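Local coordinates for peptidase (Pseudomonas aeruginosa, PDB 5LOX), which probably hydrolyses peptide bonds as an N-terminal nucleophile hydrolase, an ancestral relative of the proteasome beta subunit that forms a helical assembly, at residues Ala5-Asp10 and Leu159-Pro164; Ala49-Thr54 and Thr105-Ser110; Gln56-Leu61 and Glu88-Val93; Gln116-Pro121 and Asp198-Pro203. The protein carries 3 engineered substitutions. One frame throughout, in Å; residues are numbered along the deposited sequence.

Interaction 1 of 4, residues Ala5-Asp10 and Leu159-Pro164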
# COMPACT_ATOMS: atom_id res chain seq x y z
N ALA A 5 79.58 71.52 29.21
CA ALA A 5 80.73 72.40 29.35
C ALA A 5 80.32 73.62 30.14
O ALA A 5 79.18 74.07 30.04
CB ALA A 5 81.23 72.82 28.00
N MSE A 6 81.24 74.11 30.96
CA MSE A 6 80.97 75.22 31.82
C MSE A 6 82.05 76.20 31.68
O MSE A 6 83.22 75.86 31.66
CB MSE A 6 80.97 74.74 33.26
CG MSE A 6 79.81 73.78 33.45
SE MSE A 6 80.31 72.42 34.75
CE MSE A 6 78.77 71.23 34.59
N HIS A 7 81.68 77.47 31.66
CA HIS A 7 82.63 78.58 31.65
C HIS A 7 82.38 79.43 32.89
O HIS A 7 81.34 80.11 33.00
CB HIS A 7 82.48 79.41 30.39
CG HIS A 7 83.32 80.67 30.36
ND1 HIS A 7 84.49 80.81 31.08
CD2 HIS A 7 83.15 81.82 29.67
CE1 HIS A 7 85.00 82.00 30.85
NE2 HIS A 7 84.22 82.63 29.99
N LEU A 8 83.35 79.35 33.81
CA LEU A 8 83.25 79.90 35.15
C LEU A 8 84.35 80.90 35.40
O LEU A 8 85.32 81.01 34.63
CB LEU A 8 83.36 78.77 36.16
CG LEU A 8 82.43 77.58 35.91
CD1 LEU A 8 82.85 76.40 36.73
CD2 LEU A 8 80.99 77.96 36.24
N ALA A 9 84.21 81.61 36.51
CA ALA A 9 85.16 82.64 36.87
C ALA A 9 86.57 82.09 36.83
O ALA A 9 87.46 82.74 36.28
CB ALA A 9 84.84 83.21 38.24
N ASP A 10 86.79 80.89 37.37
CA ASP A 10 88.16 80.35 37.48
C ASP A 10 88.64 79.54 36.27
O ASP A 10 89.78 79.14 36.23
CB ASP A 10 88.31 79.50 38.75
CG ASP A 10 88.27 80.32 40.04
OD1 ASP A 10 88.75 81.48 40.05
OD2 ASP A 10 87.76 79.79 41.05
N LEU A 159 74.67 75.47 39.92
CA LEU A 159 75.78 76.05 39.21
C LEU A 159 75.59 77.53 38.96
O LEU A 159 74.50 77.96 38.58
CB LEU A 159 75.95 75.32 37.89
CG LEU A 159 77.34 75.47 37.34
CD1 LEU A 159 78.31 74.65 38.16
CD2 LEU A 159 77.35 74.97 35.92
N THR A 160 76.64 78.31 39.17
CA THR A 160 76.68 79.72 38.78
C THR A 160 78.09 80.09 38.32
O THR A 160 79.01 79.32 38.49
CB THR A 160 76.35 80.68 39.93
OG1 THR A 160 77.51 80.88 40.73
CG2 THR A 160 75.20 80.16 40.78
N PHE A 161 78.25 81.26 37.73
CA PHE A 161 79.53 81.68 37.19
C PHE A 161 80.63 81.56 38.22
O PHE A 161 81.77 81.24 37.89
CB PHE A 161 79.45 83.12 36.68
CG PHE A 161 80.66 83.55 35.92
CD1 PHE A 161 81.04 82.89 34.75
CD2 PHE A 161 81.44 84.60 36.37
CE1 PHE A 161 82.17 83.29 34.05
CE2 PHE A 161 82.58 84.99 35.67
CZ PHE A 161 82.94 84.33 34.51
N ASP A 162 80.28 81.86 39.48
CA ASP A 162 81.26 81.88 40.57
C ASP A 162 81.53 80.53 41.21
O ASP A 162 82.37 80.44 42.10
CB ASP A 162 80.79 82.87 41.63
CG ASP A 162 80.84 84.31 41.14
OD1 ASP A 162 81.85 84.71 40.52
OD2 ASP A 162 79.82 85.02 41.31
N THR A 163 80.82 79.48 40.81
CA THR A 163 81.07 78.16 41.36
C THR A 163 82.51 77.80 41.07
O THR A 163 82.97 77.96 39.95
CB THR A 163 80.13 77.09 40.75
OG1 THR A 163 78.76 77.39 41.04
CG2 THR A 163 80.45 75.71 41.30
N PRO A 164 83.27 77.33 42.08
CA PRO A 164 84.65 76.91 41.81
C PRO A 164 84.71 75.68 40.93
O PRO A 164 83.75 74.91 40.91
CB PRO A 164 85.21 76.61 43.20
CG PRO A 164 84.32 77.34 44.16
CD PRO A 164 82.97 77.36 43.52
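Phe161 turns the edge of its ring toward the face of His7, a T-shaped pair with centroids 5.8 Å apart and planes at 83°. The same phenyl ring lies across the end of the strand: the amide of Ala9 sits over its centre, with N 3.5 Å above the ring plane, while His7 O meets the rim near the plane, 3.3 Å from Phe161 CD1. Phe161 CG is anti to its backbone N (chi1 -171°), on the side where the ring meets His7 O and Ala9 N. Phe161 O accepts an almost straight hydrogen bond from Ala9 N (2.8 Å, N-H...O 168°). Leu8 sends its two methyl branches to different carbonyls of the type I turn Thr160-Thr163, CD2 to Thr160 O and CD1 to Thr163 O (3.6 Å). The turn is closed by Thr163 N on Thr160 O and braced by Thr160 N donating to Thr163 OG1. Farther back, the side chains of Met6, a selenomethionine, and Leu159 cross obliquely, Met6 CG 3.7 Å from Leu159 CD2. Strand 2-8 runs between strands 11-21 and 142-146. Helix 165-182 covers the Met6 and Leu8 side of it through Ala172 and Ala168, whereas His7 packs on Leu124 of strand 123-127, in the other sheet.

Interaction 2 of 4, residues Ala49-Thr54 and Thr105-Ser110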
# COMPACT_ATOMS: atom_id res chain seq x y z
N ALA A 49 78.52 65.74 19.45
CA ALA A 49 77.29 65.00 19.64
C ALA A 49 76.59 64.88 18.31
O ALA A 49 76.79 65.71 17.44
CB ALA A 49 76.42 65.73 20.62
N GLY A 50 75.79 63.84 18.13
CA GLY A 50 75.07 63.64 16.87
C GLY A 50 75.71 62.57 16.04
O GLY A 50 76.29 61.65 16.55
N ASN A 51 75.60 62.70 14.73
CA ASN A 51 76.06 61.66 13.83
C ASN A 51 77.55 61.41 13.97
O ASN A 51 78.36 62.31 13.77
CB ASN A 51 75.69 62.00 12.37
CG ASN A 51 76.09 60.92 11.41
OD1 ASN A 51 77.24 60.51 11.36
ND2 ASN A 51 75.15 60.43 10.67
N LEU A 52 77.90 60.15 14.19
CA LEU A 52 79.27 59.76 14.34
C LEU A 52 80.10 60.06 13.10
O LEU A 52 81.15 60.67 13.18
CB LEU A 52 79.35 58.26 14.64
CG LEU A 52 80.75 57.72 14.91
CD1 LEU A 52 81.43 58.41 16.08
CD2 LEU A 52 80.67 56.22 15.14
N ALA A 53 79.65 59.57 11.95
CA ALA A 53 80.42 59.73 10.71
C ALA A 53 80.77 61.19 10.47
O ALA A 53 81.86 61.52 10.07
CB ALA A 53 79.64 59.18 9.52
N THR A 54 79.80 62.06 10.71
CA THR A 54 79.98 63.46 10.42
C THR A 54 80.96 64.03 11.41
O THR A 54 81.91 64.65 11.02
CB THR A 54 78.64 64.20 10.48
OG1 THR A 54 77.71 63.58 9.59
CG2 THR A 54 78.83 65.65 10.09
N THR A 105 68.47 59.62 5.57
CA THR A 105 69.28 59.45 6.80
C THR A 105 69.83 60.81 7.34
O THR A 105 70.19 61.70 6.57
CB THR A 105 70.41 58.42 6.58
OG1 THR A 105 71.07 58.16 7.83
CG2 THR A 105 71.44 58.89 5.55
N ASP A 106 69.85 60.96 8.66
CA ASP A 106 70.10 62.26 9.30
C ASP A 106 71.56 62.48 9.70
O ASP A 106 72.01 62.03 10.77
CB ASP A 106 69.18 62.40 10.53
CG ASP A 106 69.38 63.73 11.27
OD1 ASP A 106 69.74 64.74 10.63
OD2 ASP A 106 69.15 63.73 12.49
N LEU A 107 72.28 63.26 8.90
CA LEU A 107 73.73 63.43 9.07
C LEU A 107 74.17 64.56 9.97
O LEU A 107 75.34 64.91 9.99
CB LEU A 107 74.38 63.67 7.70
CG LEU A 107 74.16 62.61 6.62
CD1 LEU A 107 74.92 63.01 5.37
CD2 LEU A 107 74.56 61.23 7.12
N SER A 108 73.26 65.15 10.72
CA SER A 108 73.59 66.39 11.45
C SER A 108 74.31 66.09 12.74
O SER A 108 74.12 65.02 13.33
CB SER A 108 72.33 67.19 11.76
OG SER A 108 71.39 66.37 12.43
N CYS A 109 75.12 67.04 13.16
CA CYS A 109 75.69 66.97 14.49
C CYS A 109 75.97 68.34 15.06
O CYS A 109 76.05 69.32 14.34
CB CYS A 109 76.98 66.11 14.50
SG CYS A 109 78.24 66.75 13.39
N SER A 110 76.25 68.34 16.36
CA SER A 110 76.51 69.53 17.12
C SER A 110 77.80 69.43 17.88
O SER A 110 78.34 68.34 18.10
CB SER A 110 75.34 69.73 18.07
OG SER A 110 74.87 68.48 18.49
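Thr54 OG1 donates to Leu107 O at 2.7 Å, the shortest hydrogen bond between the two segments and a direct tie from the first turn of helix 52-66 to the chain entering strand 109-117. The donor approaches Leu107 O at a C=O...O angle of 133°, tilted somewhat from the carbonyl plane. With CG2 anti to its backbone N, Thr54 keeps that methyl beside Cys109, 3.5 Å from SG, so one side chain serves both a polar and an apolar partner. Asn51, the N-cap residue, folds its amide back over the helix start: OD1 accepts from Thr54 N (3.1 Å), the donor standing above the carbonyl plane. At the other end of this amide, ND2 touches Leu107 CD2 at 3.7 Å, near Asp106 O. The backbones join in an antiparallel manner. Ala49 and Ser110 form a hydrogen-bonded pair, each donating to the carbonyl of the other at 2.9 Å between N and O, and Gly50 follows opposite Cys109 as a non-hydrogen-bonded pair. Gly50, at a positive phi (104°), carries the chain out of the strand, after which Asn51 N reaches Ser108 O (3.1 Å). Asn51 and Leu107 also pack on Asn132 of the second subunit. Ala49 touches Thr1, the N-terminal threonine that acts as nucleophile in proteasome relatives. Capping, strand pairing and the Thr54 bond together imply that the strand-to-helix junction is fixed by directional bonds close to the probable active-site end of the sheet.

Interaction 3 of 4, residues Gln56-Leu61 and Glu88-Val93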
# COMPACT_ATOMS: atom_id res chain seq x y z
N GLN A 56 83.14 62.60 13.32
CA GLN A 56 84.48 62.07 13.12
C GLN A 56 85.19 62.74 11.96
O GLN A 56 86.34 63.09 12.05
CB GLN A 56 84.45 60.59 12.83
CG GLN A 56 84.65 59.75 14.05
CD GLN A 56 84.96 58.33 13.67
OE1 GLN A 56 84.62 57.86 12.57
NE2 GLN A 56 85.48 57.58 14.62
N SER A 57 84.51 62.87 10.84
CA SER A 57 85.13 63.52 9.70
C SER A 57 85.57 64.95 10.07
O SER A 57 86.62 65.39 9.66
CB SER A 57 84.20 63.50 8.49
OG SER A 57 84.26 62.21 7.89
N VAL A 58 84.74 65.67 10.81
CA VAL A 58 85.06 67.04 11.15
C VAL A 58 86.31 67.07 11.98
O VAL A 58 87.24 67.79 11.67
CB VAL A 58 83.91 67.70 11.90
CG1 VAL A 58 84.38 68.96 12.59
CG2 VAL A 58 82.77 68.03 10.94
N ILE A 59 86.35 66.25 13.01
CA ILE A 59 87.51 66.19 13.90
C ILE A 59 88.78 65.76 13.16
O ILE A 59 89.84 66.33 13.31
CB ILE A 59 87.27 65.19 15.01
CG1 ILE A 59 86.15 65.70 15.90
CG2 ILE A 59 88.53 64.94 15.79
CD1 ILE A 59 86.57 66.73 16.91
N ASN A 60 88.64 64.76 12.31
CA ASN A 60 89.75 64.30 11.53
C ASN A 60 90.33 65.38 10.64
O ASN A 60 91.54 65.48 10.51
CB ASN A 60 89.34 63.09 10.70
CG ASN A 60 90.11 61.82 11.12
OD1 ASN A 60 89.58 61.04 11.90
ND2 ASN A 60 91.36 61.61 10.63
N LEU A 61 89.49 66.16 9.99
CA LEU A 61 90.00 67.18 9.11
C LEU A 61 90.71 68.25 9.93
O LEU A 61 91.70 68.81 9.50
CB LEU A 61 88.87 67.80 8.25
CG LEU A 61 88.19 66.88 7.22
CD1 LEU A 61 87.21 67.72 6.43
CD2 LEU A 61 89.14 66.15 6.29
N GLU A 88 82.48 75.98 9.88
CA GLU A 88 82.91 76.02 8.48
C GLU A 88 83.25 74.61 8.01
O GLU A 88 82.83 74.18 6.94
CB GLU A 88 84.10 77.01 8.37
CG GLU A 88 85.02 76.88 7.16
CD GLU A 88 84.43 77.49 5.91
OE1 GLU A 88 83.18 77.69 5.87
OE2 GLU A 88 85.21 77.74 4.97
N THR A 89 84.01 73.89 8.81
CA THR A 89 84.45 72.52 8.47
C THR A 89 83.27 71.56 8.41
O THR A 89 83.16 70.76 7.51
CB THR A 89 85.45 71.98 9.51
OG1 THR A 89 86.42 72.98 9.83
CG2 THR A 89 86.13 70.75 8.99
N THR A 90 82.36 71.68 9.36
CA THR A 90 81.14 70.90 9.36
C THR A 90 80.40 71.07 8.02
O THR A 90 80.05 70.09 7.40
CB THR A 90 80.20 71.29 10.53
OG1 THR A 90 80.93 71.29 11.76
CG2 THR A 90 79.08 70.32 10.65
N ARG A 91 80.17 72.32 7.60
CA ARG A 91 79.47 72.60 6.33
C ARG A 91 80.10 71.83 5.20
O ARG A 91 79.43 71.28 4.34
CB ARG A 91 79.49 74.10 6.01
CG ARG A 91 78.47 74.94 6.73
CD ARG A 91 78.41 76.38 6.22
NE ARG A 91 79.52 77.22 6.70
CZ ARG A 91 79.56 77.82 7.90
NH1 ARG A 91 80.61 78.57 8.21
NH2 ARG A 91 78.58 77.67 8.80
N GLU A 92 81.42 71.87 5.18
CA GLU A 92 82.18 71.23 4.13
C GLU A 92 81.94 69.73 4.10
O GLU A 92 81.77 69.15 3.04
CB GLU A 92 83.66 71.52 4.35
CG GLU A 92 84.55 71.08 3.20
CD GLU A 92 86.00 71.00 3.61
OE1 GLU A 92 86.40 71.78 4.52
OE2 GLU A 92 86.74 70.20 2.99
N VAL A 93 81.89 69.12 5.26
CA VAL A 93 81.65 67.67 5.36
C VAL A 93 80.23 67.27 4.93
O VAL A 93 80.04 66.29 4.23
CB VAL A 93 81.88 67.16 6.80
CG1 VAL A 93 81.55 65.68 6.90
CG2 VAL A 93 83.31 67.41 7.24
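Two helices of the layer flanking the five-stranded sheet, 52-66 and 79-97, cross here, the axes of their short segments 9.2 Å apart at closest approach with N-to-C directions at 123°. Val58 points one branch, CG2, against the backbone of the second helix, 3.7 Å from Thr90 CA, and meets Val93 CG2 at 3.8 Å. Val93 is wedged among three residues. Its CG1, anti to the backbone N (chi1 177°), touches Ser57 CB at 3.8 Å, while its CG2 touches Val58 and also Leu61 CD1 (4.0 Å). Leu61 and Thr89 slide past each other in opposite directions, Thr89 CG2 lying 4.1 Å from Leu61 CB. No hydrogen bond spans the segments. Thr89 and Thr90 bond their hydroxyls to the carbonyls of Leu85 and Val86 in their own helix; Thr89 still offers its methyl, and Thr90 OG1 also touches Val58 CG2. Ser57 OG bonds to Tyr80 OH of the second subunit, and Glu92 pairs with Arg65. Phe111 of strand 109-117 touches both Val58 and Thr90, placing the helix pair on its sheet, as in the outer helical layer of the alpha-beta-beta-alpha sandwich of proteasome-type subunits.

Interaction 4 of 4, residues Gln116-Pro121 and Asp198-Pro203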
# COMPACT_ATOMS: atom_id res chain seq x y z
N GLN A 116 91.04 78.82 25.64
CA GLN A 116 91.65 80.13 25.82
C GLN A 116 92.84 80.29 24.92
O GLN A 116 93.69 79.42 24.82
CB GLN A 116 92.10 80.32 27.26
CG GLN A 116 92.68 81.70 27.50
CD GLN A 116 92.85 82.03 28.96
OE1 GLN A 116 93.10 81.15 29.79
NE2 GLN A 116 92.71 83.31 29.28
N ILE A 117 92.91 81.45 24.29
CA ILE A 117 94.07 81.83 23.48
C ILE A 117 94.77 82.99 24.17
O ILE A 117 94.12 83.88 24.69
CB ILE A 117 93.60 82.21 22.06
CG1 ILE A 117 93.16 80.94 21.32
CG2 ILE A 117 94.68 82.94 21.31
CD1 ILE A 117 92.47 81.21 20.01
N ALA A 118 96.10 82.95 24.18
CA ALA A 118 96.93 83.96 24.83
C ALA A 118 96.45 85.35 24.49
O ALA A 118 96.26 85.66 23.32
CB ALA A 118 98.36 83.82 24.40
N GLY A 119 96.23 86.16 25.52
CA GLY A 119 95.90 87.56 25.33
C GLY A 119 94.43 87.86 25.32
O GLY A 119 94.03 88.99 25.14
N GLY A 120 93.60 86.87 25.58
CA GLY A 120 92.18 87.13 25.81
C GLY A 120 91.62 86.15 26.80
O GLY A 120 92.15 85.05 26.96
N PRO A 121 90.50 86.50 27.43
CA PRO A 121 89.90 85.57 28.38
C PRO A 121 89.50 84.21 27.79
O PRO A 121 89.40 84.07 26.57
CB PRO A 121 88.64 86.31 28.84
CG PRO A 121 88.25 87.13 27.65
CD PRO A 121 89.52 87.46 26.91
N ASP A 198 93.89 81.35 32.49
CA ASP A 198 95.22 81.97 32.31
C ASP A 198 96.39 81.01 32.46
O ASP A 198 97.52 81.43 32.34
CB ASP A 198 95.45 83.22 33.20
CG ASP A 198 94.47 84.36 32.90
OD1 ASP A 198 93.67 84.26 31.94
OD2 ASP A 198 94.47 85.36 33.66
N SER A 199 96.14 79.74 32.73
CA SER A 199 97.23 78.78 32.85
C SER A 199 97.93 78.54 31.51
O SER A 199 99.12 78.29 31.47
CB SER A 199 96.72 77.44 33.44
OG SER A 199 95.86 76.75 32.55
N LEU A 200 97.16 78.57 30.42
CA LEU A 200 97.66 78.28 29.06
C LEU A 200 98.47 76.98 28.93
O LEU A 200 99.42 76.94 28.17
CB LEU A 200 98.47 79.46 28.54
CG LEU A 200 97.71 80.79 28.43
CD1 LEU A 200 98.66 81.91 28.03
CD2 LEU A 200 96.56 80.68 27.44
N ILE A 201 98.06 75.95 29.67
CA ILE A 201 98.66 74.61 29.57
C ILE A 201 97.61 73.66 29.04
O ILE A 201 96.41 73.96 29.09
CB ILE A 201 99.19 74.09 30.93
CG1 ILE A 201 98.03 73.81 31.91
CG2 ILE A 201 100.18 75.08 31.53
CD1 ILE A 201 98.46 73.31 33.28
N LEU A 202 98.04 72.52 28.52
CA LEU A 202 97.10 71.50 28.03
C LEU A 202 96.93 70.44 29.09
O LEU A 202 97.75 69.55 29.19
CB LEU A 202 97.64 70.84 26.76
CG LEU A 202 97.54 71.63 25.44
CD1 LEU A 202 98.57 72.74 25.36
CD2 LEU A 202 97.71 70.66 24.27
N PRO A 203 95.87 70.52 29.88
CA PRO A 203 95.67 69.49 30.90
C PRO A 203 95.52 68.12 30.29
O PRO A 203 95.03 68.01 29.18
CB PRO A 203 94.34 69.88 31.57
CG PRO A 203 94.02 71.24 31.07
CD PRO A 203 94.67 71.35 29.73
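Gln116 holds Asp198 with both ends of its amide. OE1 accepts from Asp198 N at 2.8 Å, the donor lying in the carbonyl plane on a lone pair, and NE2 donates to Asp198 OD1 at 3.0 Å with an N-H...O angle of 160°. The amide and carboxylate planes are turned 36° against each other, and OD1 is met nearly along its C-O axis. The second N-H of NE2, on the CG side of the amide, points back into its own segment and bonds to Gly120 O (3.0 Å), with that oxygen almost exactly in the amide plane. Both hydrogens of the amide are therefore used, and OE1 takes a further bond from Tyr195 OH, so the rotation of this buried group is fixed from several directions. The reach comes from an extended side chain: CG is anti to the backbone N (chi1 -177°) and the chain stays extended beyond it. Leu200 closes the contact. Its side chain crosses that of Gln116 at about a right angle, CD2 lying 4.0 Å from Gln116 CG, while CD1 meets Ala118 CB at 4.1 Å. The backbone N of Leu200 is bonded to Tyr195 OH. Gly120 O is presented by a type II beta turn from Ile117 to Gly120, closed by Gly120 N on Ile117 O, with Gly119 in the position where such turns commonly carry glycine. This turn opens the hairpin link between strands 109-117 and 123-127; the loop after strand 190-196 packs on it, joining the two sheets of the proteasome-type sandwich at their ends.

Interactions 2 and 3 form one continuous region: they share helix 52-66, their centres are 11 Å apart, and Thr54 CG2 comes within 4.2 Å of Val93 CG1. Both also touch the second subunit. Interactions 1 and 4 lie toward the other end of the sandwich, with centres 16 Å apart and nearest atoms about 6 Å apart; no other protein chain of the assembly touches either of them. Interactions 2 and 4 sit at opposite ends of strand 109-117, about 30 Å apart between centres. Of the four, interaction 2 includes the packing of Ala49 on Thr1, the probable nucleophile; interaction 1 lies across the chain's centre from it, 29 Å between centres.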